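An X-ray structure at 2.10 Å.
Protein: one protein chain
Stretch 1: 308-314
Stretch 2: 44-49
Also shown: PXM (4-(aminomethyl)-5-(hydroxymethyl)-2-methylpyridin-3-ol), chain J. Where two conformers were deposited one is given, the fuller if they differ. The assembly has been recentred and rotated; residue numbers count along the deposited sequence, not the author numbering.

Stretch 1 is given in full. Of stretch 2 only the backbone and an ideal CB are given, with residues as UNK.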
# COMPACT_ATOMS: atom_id res chain seq x y z
N PRO A 308 3.78 -16.97 19.78
CA PRO A 308 3.35 -15.71 19.15
C PRO A 308 4.54 -14.93 18.62
O PRO A 308 5.62 -14.99 19.22
CB PRO A 308 2.69 -14.95 20.31
CG PRO A 308 3.41 -15.44 21.53
CD PRO A 308 3.71 -16.90 21.25
N SER A 309 4.35 -14.22 17.51
CA SER A 309 5.45 -13.51 16.86
C SER A 309 6.02 -12.43 17.76
O SER A 309 5.28 -11.78 18.51
CB SER A 309 4.98 -12.88 15.53
OG SER A 309 5.98 -12.04 14.97
N ARG A 310 7.33 -12.25 17.70
CA ARG A 310 7.97 -11.18 18.45
C ARG A 310 8.16 -9.97 17.55
O ARG A 310 8.90 -9.03 17.87
CB ARG A 310 9.29 -11.66 19.05
CG ARG A 310 9.09 -12.75 20.10
CD ARG A 310 10.35 -13.59 20.28
NE ARG A 310 11.43 -12.87 20.93
CZ ARG A 310 11.99 -13.24 22.09
NH1 ARG A 310 11.56 -14.33 22.72
NH2 ARG A 310 12.98 -12.53 22.61
N LEU A 311 7.46 -10.00 16.42
CA LEU A 311 7.48 -8.91 15.46
C LEU A 311 6.05 -8.57 15.03
O LEU A 311 5.29 -7.93 15.78
CB LEU A 311 8.34 -9.29 14.24
CG LEU A 311 9.86 -9.35 14.47
CD1 LEU A 311 10.61 -9.94 13.26
CD2 LEU A 311 10.40 -7.98 14.83
N GLN A 312 5.67 -9.04 13.84
CA GLN A 312 4.45 -8.58 13.17
C GLN A 312 3.62 -9.72 12.54
O GLN A 312 2.75 -9.46 11.70
CB GLN A 312 4.84 -7.58 12.08
CG GLN A 312 5.77 -8.19 11.01
CD GLN A 312 5.31 -7.89 9.59
OE1 GLN A 312 6.06 -8.06 8.63
NE2 GLN A 312 4.07 -7.43 9.46
N HIS A 313 3.91 -10.96 12.95
CA HIS A 313 3.16 -12.16 12.53
C HIS A 313 3.46 -12.67 11.12
O HIS A 313 3.55 -13.88 10.88
CB HIS A 313 1.64 -11.99 12.72
CG HIS A 313 1.25 -11.53 14.10
ND1 HIS A 313 1.24 -12.38 15.19
CD2 HIS A 313 0.86 -10.32 14.55
CE1 HIS A 313 0.86 -11.70 16.26
NE2 HIS A 313 0.62 -10.45 15.90
N SER A 314 3.58 -11.75 10.17
CA SER A 314 3.91 -12.11 8.79
C SER A 314 5.35 -11.71 8.53
O SER A 314 5.62 -10.60 8.06
CB SER A 314 2.98 -11.38 7.83
OG SER A 314 3.18 -11.84 6.51
N UNK A 44 2.27 -0.91 19.08
CA UNK A 44 2.58 -2.31 19.33
C UNK A 44 2.48 -3.09 18.01
O UNK A 44 1.37 -3.32 17.51
CB UNK A 44 1.64 -2.89 20.39
N UNK A 45 3.64 -3.48 17.44
CA UNK A 45 3.70 -4.13 16.11
C UNK A 45 2.79 -5.36 16.00
O UNK A 45 2.15 -5.57 14.95
CB UNK A 45 5.14 -4.54 15.80
N UNK A 46 2.74 -6.14 17.08
CA UNK A 46 1.97 -7.38 17.15
C UNK A 46 0.46 -7.16 17.31
O UNK A 46 -0.31 -8.11 17.33
CB UNK A 46 2.48 -8.23 18.31
N UNK A 47 0.04 -5.90 17.41
CA UNK A 47 -1.37 -5.58 17.60
C UNK A 47 -2.06 -5.08 16.32
O UNK A 47 -3.25 -4.80 16.34
CB UNK A 47 -1.51 -4.52 18.70
N UNK A 48 -1.30 -4.99 15.22
CA UNK A 48 -1.82 -4.41 13.97
C UNK A 48 -3.17 -4.96 13.45
O UNK A 48 -4.01 -4.17 13.00
CB UNK A 48 -0.77 -4.62 12.88
N UNK A 49 -3.40 -6.29 13.52
CA UNK A 49 -4.71 -6.76 13.03
C UNK A 49 -5.88 -6.31 13.92
O UNK A 49 -6.96 -6.05 13.38
CB UNK A 49 -4.71 -8.29 12.93
N1 PXM J . 0.10 -9.71 5.55
C2 PXM J . -0.80 -8.82 5.15
C2A PXM J . -2.26 -9.14 5.06
C3 PXM J . -0.31 -7.56 4.82
O3 PXM J . -1.20 -6.60 4.40
C4 PXM J . 1.06 -7.24 4.89
C5 PXM J . 1.97 -8.26 5.33
C5A PXM J . 3.47 -8.11 5.49
O5 PXM J . 4.11 -7.15 4.75
C6 PXM J . 1.42 -9.50 5.65
C4A PXM J . 1.46 -5.85 4.51
N4 PXM J . 0.92 -5.41 3.26

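Position 44 opens the short stretch with its CA-to-CB bond sideways to stretch 1 and nothing of that stretch within 5.5 Å of the ideal CB. Stretch 1 asks little here; a residue able to accept a hydrogen bond from the backbone of the turn that follows would be apt, and Asp, Asn, Ser or Thr could all qualify. The residue is Asn44. Its backbone O receives the N of position 47 at 2.9 Å, closing the turn, while its OD1 accepts a weak hydrogen bond from the N of position 46 at 3.5 Å.

At position 45 the CA-to-CB bond points toward stretch 1, and the ideal CB lies 3.4 Å from Leu311 O and 4.8 Å from Gln312 CB. Phi of -54° and psi of -39° suit the first residue of a 3-10 segment, and they also suit proline, although alanine or another small residue would be plausible. The residue is Pro45. Its ring fixes phi, and its CB packs 3.4 Å from Leu311 O.

Position 46 comes closest to stretch 1 in backbone register, its CA 4.8 Å from Gln312 CA. The ideal CB, directed sideways, has His313 NE2 and Leu311 O each 3.8 Å away and Ser309 O at 4.5 Å. With polar atoms so near, a small side chain such as Ala, Ser or Gly is the simple choice. Ala46 is found, and its chief contribution comes from the backbone: His313 NE2 donates to Ala46 O at 2.9 Å with a nearly straight angle of 168°. Any residue could supply that carbonyl; the methyl adds a modest contact.

Position 47 points away, so stretch 1 sets no demand and many residues would serve. It is Ala47.

Position 48 points toward stretch 1, yet its ideal CB touches nothing there, leaving space for a long side chain. Gln312 O offers an acceptor, and the ligand lies beyond. A long donor such as Lys, Arg or Gln might be considered, but a broad aromatic with an NH would fill more of the space. Trp48, with chi1 at 76° (p), does both: NE1 donates to Gln312 O at 2.9 Å and 159°. The five-membered ring meets the His313 ring obliquely, planes at 48°, while CH2 comes 3.9 Å from PXM C2.

Position 49 points toward stretch 1 but with nothing within 5.5 Å of its ideal CB. Its phi of -68° admits proline among many others, and Pro49 occupies it, making no significant contact.

Stretch 2 (44-49) NPAAWP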
# COMPACT_ATOMS: atom_id res chain seq x y z
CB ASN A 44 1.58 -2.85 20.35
CG ASN A 44 1.81 -4.31 20.69
OD1 ASN A 44 2.83 -4.90 20.33
ND2 ASN A 44 0.86 -4.90 21.40
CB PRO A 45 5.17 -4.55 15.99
CG PRO A 45 5.92 -3.62 16.91
CD PRO A 45 4.98 -3.35 18.06
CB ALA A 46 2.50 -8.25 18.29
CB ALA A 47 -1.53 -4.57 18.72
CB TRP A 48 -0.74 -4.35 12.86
CG TRP A 48 -0.41 -5.66 12.17
CD1 TRP A 48 0.53 -6.58 12.55
CD2 TRP A 48 -1.00 -6.17 10.96
NE1 TRP A 48 0.55 -7.64 11.65
CE2 TRP A 48 -0.38 -7.41 10.68
CE3 TRP A 48 -2.01 -5.71 10.10
CZ2 TRP A 48 -0.73 -8.19 9.57
CZ3 TRP A 48 -2.36 -6.48 8.99
CH2 TRP A 48 -1.72 -7.71 8.74
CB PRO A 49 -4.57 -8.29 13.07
CG PRO A 49 -3.10 -8.55 13.07
CD PRO A 49 -2.53 -7.42 13.88
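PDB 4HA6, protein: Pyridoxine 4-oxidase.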